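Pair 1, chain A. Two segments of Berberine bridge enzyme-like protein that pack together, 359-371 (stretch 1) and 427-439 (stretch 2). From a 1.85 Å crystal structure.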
# COMPACT_ATOMS: atom_id res chain seq x y z
N GLU A 359 -8.49 -14.37 1.75
CA GLU A 359 -9.20 -14.56 3.00
C GLU A 359 -9.06 -13.33 3.90
O GLU A 359 -8.11 -12.55 3.77
CB GLU A 359 -8.71 -15.83 3.71
CG GLU A 359 -9.18 -17.13 3.03
CD GLU A 359 -10.69 -17.17 2.78
OE1 GLU A 359 -11.47 -17.11 3.76
OE2 GLU A 359 -11.10 -17.27 1.60
N ARG A 360 -10.05 -13.15 4.78
CA ARG A 360 -10.10 -12.01 5.68
C ARG A 360 -9.00 -12.13 6.72
O ARG A 360 -8.74 -13.21 7.24
CB ARG A 360 -11.48 -11.93 6.35
CG ARG A 360 -11.87 -10.54 6.85
CD ARG A 360 -13.29 -10.53 7.39
NE ARG A 360 -13.67 -9.27 8.01
CZ ARG A 360 -13.33 -8.89 9.24
NH1 ARG A 360 -12.57 -9.67 10.00
NH2 ARG A 360 -13.75 -7.73 9.72
N THR A 361 -8.32 -11.02 7.02
CA THR A 361 -7.35 -11.03 8.11
C THR A 361 -8.05 -11.10 9.46
O THR A 361 -9.25 -10.81 9.58
CB THR A 361 -6.45 -9.80 8.07
OG1 THR A 361 -5.48 -9.89 9.12
CG2 THR A 361 -7.29 -8.55 8.28
N SER A 362 -7.30 -11.47 10.49
CA SER A 362 -7.87 -11.56 11.83
C SER A 362 -7.17 -10.58 12.76
O SER A 362 -7.53 -10.47 13.93
CB SER A 362 -7.76 -12.98 12.38
OG SER A 362 -6.49 -13.23 12.96
N LEU A 363 -6.19 -9.86 12.22
CA LEU A 363 -5.39 -8.91 13.01
C LEU A 363 -5.70 -7.47 12.64
O LEU A 363 -5.48 -7.05 11.49
CB LEU A 363 -3.89 -9.17 12.83
CG LEU A 363 -3.40 -10.58 13.20
CD1 LEU A 363 -1.89 -10.63 13.23
CD2 LEU A 363 -3.99 -11.00 14.54
N SER A 364 -6.22 -6.72 13.61
CA SER A 364 -6.38 -5.27 13.49
C SER A 364 -5.03 -4.61 13.65
O SER A 364 -4.12 -5.20 14.23
CB SER A 364 -7.37 -4.73 14.53
OG SER A 364 -8.66 -5.26 14.34
N PHE A 365 -4.90 -3.39 13.16
CA PHE A 365 -3.62 -2.70 13.27
C PHE A 365 -3.77 -1.18 13.26
O PHE A 365 -4.80 -0.64 12.85
CB PHE A 365 -2.68 -3.17 12.15
CG PHE A 365 -3.19 -2.86 10.76
CD1 PHE A 365 -2.98 -1.60 10.20
CD2 PHE A 365 -3.87 -3.81 10.03
CE1 PHE A 365 -3.46 -1.31 8.93
CE2 PHE A 365 -4.36 -3.52 8.75
CZ PHE A 365 -4.15 -2.27 8.21
N LYS A 366 -2.73 -0.51 13.75
CA LYS A 366 -2.54 0.92 13.54
C LYS A 366 -1.13 1.09 13.00
O LYS A 366 -0.18 0.59 13.59
CB LYS A 366 -2.73 1.70 14.83
CG LYS A 366 -2.35 3.15 14.70
CD LYS A 366 -3.16 3.82 13.60
CE LYS A 366 -2.68 5.24 13.40
NZ LYS A 366 -3.49 6.02 12.41
N GLY A 367 -1.00 1.78 11.86
CA GLY A 367 0.30 2.02 11.27
C GLY A 367 0.57 3.49 10.99
O GLY A 367 -0.34 4.26 10.66
N LYS A 368 1.84 3.86 11.15
CA LYS A 368 2.35 5.19 10.80
C LYS A 368 3.70 4.98 10.13
O LYS A 368 4.30 3.93 10.29
CB LYS A 368 2.48 6.09 12.03
CG LYS A 368 1.21 6.16 12.90
CD LYS A 368 1.42 7.00 14.17
CE LYS A 368 1.41 8.49 13.89
NZ LYS A 368 0.04 9.03 13.76
N ASP A 369 4.19 5.95 9.37
CA ASP A 369 5.52 5.77 8.81
C ASP A 369 6.29 7.08 8.65
O ASP A 369 5.76 8.17 8.89
CB ASP A 369 5.43 4.98 7.49
CG ASP A 369 5.18 5.85 6.27
OD1 ASP A 369 4.45 6.86 6.34
OD2 ASP A 369 5.73 5.50 5.20
N ASP A 370 7.57 6.94 8.29
CA ASP A 370 8.52 8.03 8.21
C ASP A 370 9.55 7.77 7.12
O ASP A 370 9.74 6.63 6.66
CB ASP A 370 9.26 8.21 9.54
CG ASP A 370 8.58 9.16 10.48
OD1 ASP A 370 8.16 10.24 10.04
OD2 ASP A 370 8.49 8.82 11.68
N PHE A 371 10.25 8.82 6.74
CA PHE A 371 11.39 8.69 5.86
C PHE A 371 12.61 9.23 6.59
O PHE A 371 12.56 10.30 7.20
CB PHE A 371 11.13 9.42 4.54
CG PHE A 371 10.09 8.76 3.70
CD1 PHE A 371 8.74 9.04 3.89
CD2 PHE A 371 10.45 7.80 2.76
CE1 PHE A 371 7.77 8.40 3.14
CE2 PHE A 371 9.48 7.15 2.00
CZ PHE A 371 8.13 7.44 2.20
N ILE A 427 10.54 3.89 7.10
CA ILE A 427 10.34 3.13 8.31
C ILE A 427 8.87 3.15 8.72
O ILE A 427 8.23 4.21 8.75
CB ILE A 427 11.25 3.66 9.46
CG1 ILE A 427 10.99 2.92 10.77
CG2 ILE A 427 11.08 5.15 9.66
CD1 ILE A 427 12.05 3.21 11.80
N GLN A 428 8.31 1.97 8.98
CA GLN A 428 6.93 1.85 9.40
C GLN A 428 6.86 1.32 10.82
O GLN A 428 7.51 0.35 11.15
CB GLN A 428 6.14 0.93 8.46
CG GLN A 428 4.67 0.76 8.85
CD GLN A 428 3.98 -0.37 8.10
OE1 GLN A 428 4.61 -1.15 7.38
NE2 GLN A 428 2.66 -0.46 8.27
N TYR A 429 6.07 1.97 11.65
CA TYR A 429 5.76 1.48 12.99
C TYR A 429 4.32 1.00 12.99
O TYR A 429 3.39 1.79 12.80
CB TYR A 429 5.95 2.58 14.04
CG TYR A 429 6.94 3.68 13.67
CD1 TYR A 429 6.54 4.77 12.89
CD2 TYR A 429 8.26 3.64 14.11
CE1 TYR A 429 7.43 5.78 12.56
CE2 TYR A 429 9.16 4.63 13.78
CZ TYR A 429 8.74 5.71 13.01
OH TYR A 429 9.63 6.71 12.69
N VAL A 430 4.12 -0.30 13.18
CA VAL A 430 2.76 -0.85 13.09
C VAL A 430 2.50 -1.84 14.24
O VAL A 430 3.33 -2.68 14.56
CB VAL A 430 2.53 -1.53 11.71
CG1 VAL A 430 3.64 -2.52 11.39
CG2 VAL A 430 1.16 -2.18 11.64
N ALA A 431 1.37 -1.68 14.91
CA ALA A 431 1.01 -2.59 15.97
C ALA A 431 -0.19 -3.42 15.53
O ALA A 431 -1.17 -2.87 15.04
CB ALA A 431 0.70 -1.83 17.26
N TYR A 432 -0.08 -4.74 15.67
CA TYR A 432 -1.17 -5.65 15.36
C TYR A 432 -1.80 -6.16 16.64
O TYR A 432 -1.14 -6.24 17.68
CB TYR A 432 -0.67 -6.82 14.51
CG TYR A 432 -0.22 -6.41 13.12
CD1 TYR A 432 1.08 -5.98 12.89
CD2 TYR A 432 -1.10 -6.44 12.05
CE1 TYR A 432 1.49 -5.59 11.63
CE2 TYR A 432 -0.70 -6.06 10.79
CZ TYR A 432 0.59 -5.63 10.58
OH TYR A 432 0.97 -5.24 9.32
N TRP A 433 -3.08 -6.49 16.58
CA TRP A 433 -3.74 -7.11 17.71
C TRP A 433 -4.91 -7.97 17.23
O TRP A 433 -5.42 -7.76 16.13
CB TRP A 433 -4.21 -6.05 18.73
CG TRP A 433 -5.29 -5.09 18.27
CD1 TRP A 433 -6.65 -5.27 18.38
CD2 TRP A 433 -5.10 -3.80 17.69
NE1 TRP A 433 -7.31 -4.16 17.87
CE2 TRP A 433 -6.38 -3.25 17.45
CE3 TRP A 433 -3.97 -3.05 17.34
CZ2 TRP A 433 -6.56 -2.00 16.89
CZ3 TRP A 433 -4.16 -1.80 16.77
CH2 TRP A 433 -5.44 -1.29 16.55
N ARG A 434 -5.32 -8.94 18.05
CA ARG A 434 -6.40 -9.84 17.67
C ARG A 434 -7.73 -9.10 17.64
O ARG A 434 -8.01 -8.27 18.51
CB ARG A 434 -6.46 -11.02 18.64
CG ARG A 434 -5.24 -11.92 18.61
CD ARG A 434 -5.40 -13.13 19.53
NE ARG A 434 -6.54 -13.97 19.18
CZ ARG A 434 -6.51 -14.96 18.29
NH1 ARG A 434 -5.38 -15.26 17.64
NH2 ARG A 434 -7.60 -15.66 18.05
N GLU A 435 -8.54 -9.39 16.62
CA GLU A 435 -9.78 -8.67 16.38
C GLU A 435 -10.80 -8.83 17.52
O GLU A 435 -11.67 -7.97 17.70
CB GLU A 435 -10.40 -9.13 15.06
CG GLU A 435 -10.60 -10.63 14.96
CD GLU A 435 -11.14 -11.05 13.62
OE1 GLU A 435 -11.77 -10.21 12.94
OE2 GLU A 435 -10.93 -12.21 13.23
N GLU A 436 -10.69 -9.93 18.25
CA GLU A 436 -11.52 -10.19 19.43
C GLU A 436 -11.54 -9.02 20.40
O GLU A 436 -12.57 -8.67 20.94
CB GLU A 436 -11.00 -11.44 20.16
CG GLU A 436 -11.31 -12.75 19.46
CD GLU A 436 -10.44 -13.03 18.22
OE1 GLU A 436 -9.52 -12.24 17.90
OE2 GLU A 436 -10.69 -14.06 17.56
N GLU A 437 -10.37 -8.42 20.59
CA GLU A 437 -10.17 -7.34 21.55
C GLU A 437 -10.94 -6.07 21.20
O GLU A 437 -11.21 -5.25 22.09
CB GLU A 437 -8.68 -7.03 21.68
CG GLU A 437 -7.84 -8.20 22.19
CD GLU A 437 -6.35 -7.92 22.18
OE1 GLU A 437 -5.96 -6.73 22.04
OE2 GLU A 437 -5.57 -8.89 22.30
N ASP A 438 -11.28 -5.90 19.93
CA ASP A 438 -11.97 -4.70 19.45
C ASP A 438 -13.33 -4.45 20.14
O ASP A 438 -13.88 -3.36 20.04
CB ASP A 438 -12.17 -4.77 17.94
CG ASP A 438 -10.87 -4.61 17.16
OD1 ASP A 438 -10.03 -3.76 17.52
OD2 ASP A 438 -10.69 -5.35 16.17
N LYS A 439 -13.86 -5.45 20.83
CA LYS A 439 -15.12 -5.34 21.57
C LYS A 439 -15.10 -4.22 22.63
O LYS A 439 -16.15 -3.72 23.01
CB LYS A 439 -15.44 -6.68 22.24
CG LYS A 439 -14.29 -7.15 23.13
CD LYS A 439 -14.40 -8.60 23.56
CE LYS A 439 -13.03 -9.14 23.96
NZ LYS A 439 -12.11 -8.07 24.48
O HOH W 1 -7.27 -12.91 15.72

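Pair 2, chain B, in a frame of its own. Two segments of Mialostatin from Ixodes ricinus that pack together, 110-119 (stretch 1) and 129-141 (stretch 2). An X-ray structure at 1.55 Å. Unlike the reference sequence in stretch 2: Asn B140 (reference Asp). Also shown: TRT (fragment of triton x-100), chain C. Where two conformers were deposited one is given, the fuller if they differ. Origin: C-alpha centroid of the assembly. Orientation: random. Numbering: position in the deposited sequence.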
# COMPACT_ATOMS: atom_id res chain seq x y z
N LYS B 110 -8.65 13.60 1.84
CA LYS B 110 -7.60 14.30 2.60
C LYS B 110 -6.45 13.29 2.83
O LYS B 110 -6.72 12.18 3.32
CB LYS B 110 -8.12 14.76 3.97
N VAL B 111 -5.22 13.68 2.54
CA VAL B 111 -4.03 12.88 2.93
C VAL B 111 -3.96 12.81 4.44
O VAL B 111 -3.82 13.86 5.13
CB VAL B 111 -2.75 13.44 2.29
CG1 VAL B 111 -1.53 12.69 2.82
CG2 VAL B 111 -2.83 13.43 0.79
N GLU B 112 -3.93 11.60 5.02
CA GLU B 112 -3.77 11.43 6.47
C GLU B 112 -2.44 10.80 6.84
O GLU B 112 -2.01 10.94 8.01
CB GLU B 112 -4.95 10.67 7.05
CG GLU B 112 -6.25 11.46 6.81
CD GLU B 112 -7.55 10.79 7.18
OE1 GLU B 112 -7.55 9.57 7.39
OE2 GLU B 112 -8.58 11.54 7.10
N ALA B 113 -1.76 10.18 5.90
CA ALA B 113 -0.46 9.54 6.18
C ALA B 113 0.29 9.40 4.87
O ALA B 113 -0.33 9.31 3.80
CB ALA B 113 -0.64 8.20 6.81
N VAL B 114 1.61 9.41 4.98
CA VAL B 114 2.51 9.05 3.87
C VAL B 114 3.29 7.82 4.33
O VAL B 114 3.90 7.85 5.40
CB VAL B 114 3.43 10.19 3.42
CG1 VAL B 114 4.17 10.83 4.53
CG2 VAL B 114 4.33 9.76 2.29
N CYS B 115 3.18 6.76 3.55
CA CYS B 115 3.69 5.45 3.98
C CYS B 115 4.71 4.91 2.98
O CYS B 115 4.65 5.13 1.76
CB CYS B 115 2.52 4.51 4.00
SG CYS B 115 1.22 5.01 5.16
N THR B 116 5.66 4.19 3.51
CA THR B 116 6.63 3.41 2.75
C THR B 116 6.43 1.96 3.11
O THR B 116 6.46 1.63 4.33
CB THR B 116 8.06 3.90 3.01
OG1 THR B 116 8.12 5.28 2.60
CG2 THR B 116 9.07 3.12 2.23
N SER B 117 6.35 1.09 2.12
CA SER B 117 6.18 -0.36 2.36
C SER B 117 7.05 -1.13 1.39
O SER B 117 7.11 -0.76 0.23
CB SER B 117 4.73 -0.75 2.20
OG SER B 117 4.53 -2.13 2.44
N ILE B 118 7.77 -2.14 1.92
CA ILE B 118 8.52 -3.07 1.06
C ILE B 118 7.75 -4.38 0.95
O ILE B 118 7.40 -4.93 1.99
CB ILE B 118 9.93 -3.28 1.58
CG1 ILE B 118 10.69 -1.96 1.55
CG2 ILE B 118 10.60 -4.33 0.75
CD1 ILE B 118 12.03 -2.01 2.27
N ILE B 119 7.54 -4.83 -0.27
CA ILE B 119 6.84 -6.09 -0.56
C ILE B 119 7.83 -7.04 -1.24
O ILE B 119 8.43 -6.68 -2.26
CB ILE B 119 5.60 -5.85 -1.41
CG1 ILE B 119 4.66 -4.88 -0.71
CG2 ILE B 119 4.91 -7.17 -1.70
CD1 ILE B 119 3.43 -4.69 -1.50
N ARG B 129 4.46 -10.84 0.09
CA ARG B 129 4.56 -10.69 1.55
C ARG B 129 5.02 -9.27 1.86
O ARG B 129 6.03 -8.84 1.33
CB ARG B 129 5.58 -11.67 2.15
CG ARG B 129 5.92 -11.44 3.61
CD ARG B 129 7.01 -12.43 4.00
NE ARG B 129 7.46 -12.35 5.38
CZ ARG B 129 8.25 -13.26 5.94
NH1 ARG B 129 8.66 -14.29 5.22
NH2 ARG B 129 8.63 -13.13 7.20
N VAL B 130 4.27 -8.60 2.71
CA VAL B 130 4.73 -7.28 3.20
C VAL B 130 5.86 -7.47 4.19
O VAL B 130 5.64 -8.11 5.24
CB VAL B 130 3.58 -6.48 3.82
CG1 VAL B 130 4.11 -5.18 4.43
CG2 VAL B 130 2.51 -6.19 2.80
N LEU B 131 7.03 -6.93 3.90
CA LEU B 131 8.16 -7.01 4.87
C LEU B 131 8.17 -5.84 5.84
O LEU B 131 8.63 -5.98 6.97
CB LEU B 131 9.47 -7.02 4.10
CG LEU B 131 9.70 -8.17 3.14
CD1 LEU B 131 11.09 -8.04 2.51
CD2 LEU B 131 9.55 -9.48 3.87
N SER B 132 7.71 -4.67 5.41
CA SER B 132 7.73 -3.47 6.25
C SER B 132 6.57 -2.56 5.83
O SER B 132 6.18 -2.60 4.65
CB SER B 132 9.07 -2.75 6.14
OG SER B 132 9.26 -2.25 4.87
N TYR B 133 6.11 -1.76 6.79
CA TYR B 133 5.06 -0.74 6.49
C TYR B 133 5.19 0.31 7.56
O TYR B 133 4.98 0.00 8.76
CB TYR B 133 3.68 -1.40 6.47
CG TYR B 133 2.56 -0.49 6.02
CD1 TYR B 133 2.04 0.50 6.84
CD2 TYR B 133 1.97 -0.71 4.79
CE1 TYR B 133 0.98 1.29 6.42
CE2 TYR B 133 0.88 0.07 4.36
CZ TYR B 133 0.43 1.07 5.18
OH TYR B 133 -0.65 1.83 4.74
N HIS B 134 5.57 1.52 7.18
CA HIS B 134 5.73 2.61 8.15
C HIS B 134 5.24 3.92 7.56
O HIS B 134 5.51 4.15 6.40
CB HIS B 134 7.19 2.74 8.57
CG HIS B 134 7.39 3.80 9.60
ND1 HIS B 134 7.83 5.08 9.25
CD2 HIS B 134 7.14 3.82 10.92
CE1 HIS B 134 7.89 5.81 10.36
NE2 HIS B 134 7.46 5.08 11.37
N CYS B 135 4.62 4.73 8.41
CA CYS B 135 4.04 6.00 7.93
C CYS B 135 4.44 7.14 8.83
O CYS B 135 4.72 6.96 10.02
CB CYS B 135 2.53 5.96 7.84
SG CYS B 135 1.89 4.46 7.06
N ASP B 136 4.36 8.32 8.23
CA ASP B 136 4.43 9.62 8.93
C ASP B 136 3.19 10.42 8.58
O ASP B 136 2.63 10.26 7.51
CB ASP B 136 5.67 10.39 8.48
CG ASP B 136 6.99 9.72 8.86
OD1 ASP B 136 7.10 9.30 10.03
OD2 ASP B 136 7.82 9.57 7.98
N ALA B 137 2.81 11.35 9.45
CA ALA B 137 1.80 12.33 9.07
C ALA B 137 2.34 13.23 7.95
O ALA B 137 3.52 13.55 7.95
CB ALA B 137 1.41 13.13 10.32
N PRO B 138 1.52 13.73 6.98
CA PRO B 138 1.81 14.71 5.86
C PRO B 138 2.34 15.97 6.60
O PRO B 138 1.77 16.34 7.61
CB PRO B 138 0.52 14.84 5.07
CG PRO B 138 -0.48 14.58 6.12
CD PRO B 138 0.08 13.47 6.96
N ASN B 139 3.41 16.57 6.12
CA ASN B 139 3.92 17.80 6.78
C ASN B 139 3.42 19.02 6.03
O ASN B 139 3.72 20.14 6.51
CB ASN B 139 5.42 17.80 6.88
CG ASN B 139 6.13 17.90 5.56
OD1 ASN B 139 5.51 17.79 4.51
ND2 ASN B 139 7.46 18.06 5.59
N ASN B 140 2.59 18.85 5.03
CA ASN B 140 2.13 20.01 4.23
C ASN B 140 0.63 20.01 4.06
O ASN B 140 0.22 20.36 2.93
CB ASN B 140 2.92 20.06 2.93
CG ASN B 140 2.71 18.82 2.09
OD1 ASN B 140 2.07 17.86 2.55
ND2 ASN B 140 3.21 18.90 0.87
N VAL B 141 -0.11 19.78 5.13
CA VAL B 141 -1.59 19.93 5.21
C VAL B 141 -1.93 20.92 6.31
O VAL B 141 -3.11 21.27 6.39
CB VAL B 141 -2.31 18.59 5.47
CG1 VAL B 141 -2.00 17.60 4.37
CG2 VAL B 141 -1.95 18.03 6.84
OXT VAL B 141 -1.11 21.41 7.14
O24 TRT C . 11.00 -14.88 8.69
C23 TRT C . 10.50 -15.27 7.45
C22 TRT C . 9.39 -14.31 7.09
O21 TRT C . 9.63 -13.72 5.82
C20 TRT C . 10.40 -12.53 5.85
C19 TRT C . 11.60 -12.68 4.94
O18 TRT C . 11.17 -12.99 3.62
C17 TRT C . 12.20 -13.57 2.80
C16 TRT C . 12.96 -12.52 2.01
O15 TRT C . 12.98 -11.28 2.74
C12 TRT C . 13.92 -10.32 2.42
C13 TRT C . 14.28 -10.03 1.11
C14 TRT C . 15.23 -9.04 0.86
C11 TRT C . 14.47 -9.60 3.45
C10 TRT C . 15.38 -8.59 3.18
C9 TRT C . 15.81 -8.31 1.89
C6 TRT C . 16.92 -7.28 1.64
C8 TRT C . 18.14 -8.20 1.57
C7 TRT C . 17.18 -6.30 2.80
C5 TRT C . 16.89 -6.61 0.24
C1 TRT C . 15.92 -5.47 -0.13
C2 TRT C . 16.46 -4.16 0.44
C4 TRT C . 14.53 -5.72 0.41
C3 TRT C . 15.83 -5.36 -1.66
O HOH W 2 8.80 0.32 5.04

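Both pairs are two antiparallel strands of a sheet. The strand axes approach to 4.4 Å at 152° in pair 1 and to 4.5 Å at 153° in pair 2, and 14 central residues superpose with an RMSD of 0.5 Å over N, CA and C.

The ladders match rung for rung in the centre. Ser A364 with Trp A433 falls on Val B114 with Asp B136, and both are hydrogen-bonded pairs: Ser A364 N to Trp A433 O is 2.8 Å and Trp A433 N to Ser A364 O 2.9 Å, while Val B114 N to Asp B136 O and Asp B136 N to Val B114 O are each 2.9 Å. Lys A366 with Ala A431 likewise matches Thr B116 with His B134. The registers part just beyond Lys A368, which matches Ile B118. In pair 1 it bonds regularly with Tyr A429, and the ladder runs on to Asp A370 with Ile A427. In pair 2 a bulge shifts the register by one: Ile B118 O accepts from Leu B131 N at 2.8 Å and, weakly, from Ser B132 N at 3.4 Å. Accordingly, Gln A428 and Val B130 superpose less closely, with CA atoms 1.9 Å apart.

The sharpest contrast lies at the non-hydrogen-bonded pair Phe A365 with Tyr A432, matched by Cys B115 with Cys B135. Pair 1 fills this site with two rings, centroids 5.7 Å apart and planes at 52°, and Phe A365 CB sits over the face of the Tyr A432 ring, 4.1 Å from its centroid. Pair 2 closes it covalently: Cys B115 SG and Cys B135 SG are 2.1 Å apart, with chi3 of 101°, and Cys B115 CA to Cys B135 CA is 4.0 Å, against 4.4 Å for Phe A365 CA to Tyr A432 CA.

At the next such pair, Gly A367 opposite Val A430 corresponds to Ser B117 opposite Tyr B133. Glycine contributes no side chain here; an ideal CB would lie a tight 3.3 Å from Gln A428 NE2. Ser B117 instead uses its hydroxyl, OG donating to Ser B132 O at 2.8 Å.

On the other face, Ser A364 CB lies 3.6 Å from the centroid of the five-membered ring of Trp A433, over its face, and Ser A364 OG donates to Asp A438 OD2 at 2.7 Å. Val B114, on the matching site, offers only methyls, with CG1 4.2 Å from Asp B136 CB.

Beyond the strands, Glu A435 matches Pro B138. Glu A435 N donates to Ser A362 O at 3.1 Å, and its OE1 forms a salt bridge with Arg A360 NH1, also at 3.1 Å. Pro B138 has no amide hydrogen to donate; its ring packs on Val B111, with Pro B138 CB 3.7 Å from Val B111 CG1.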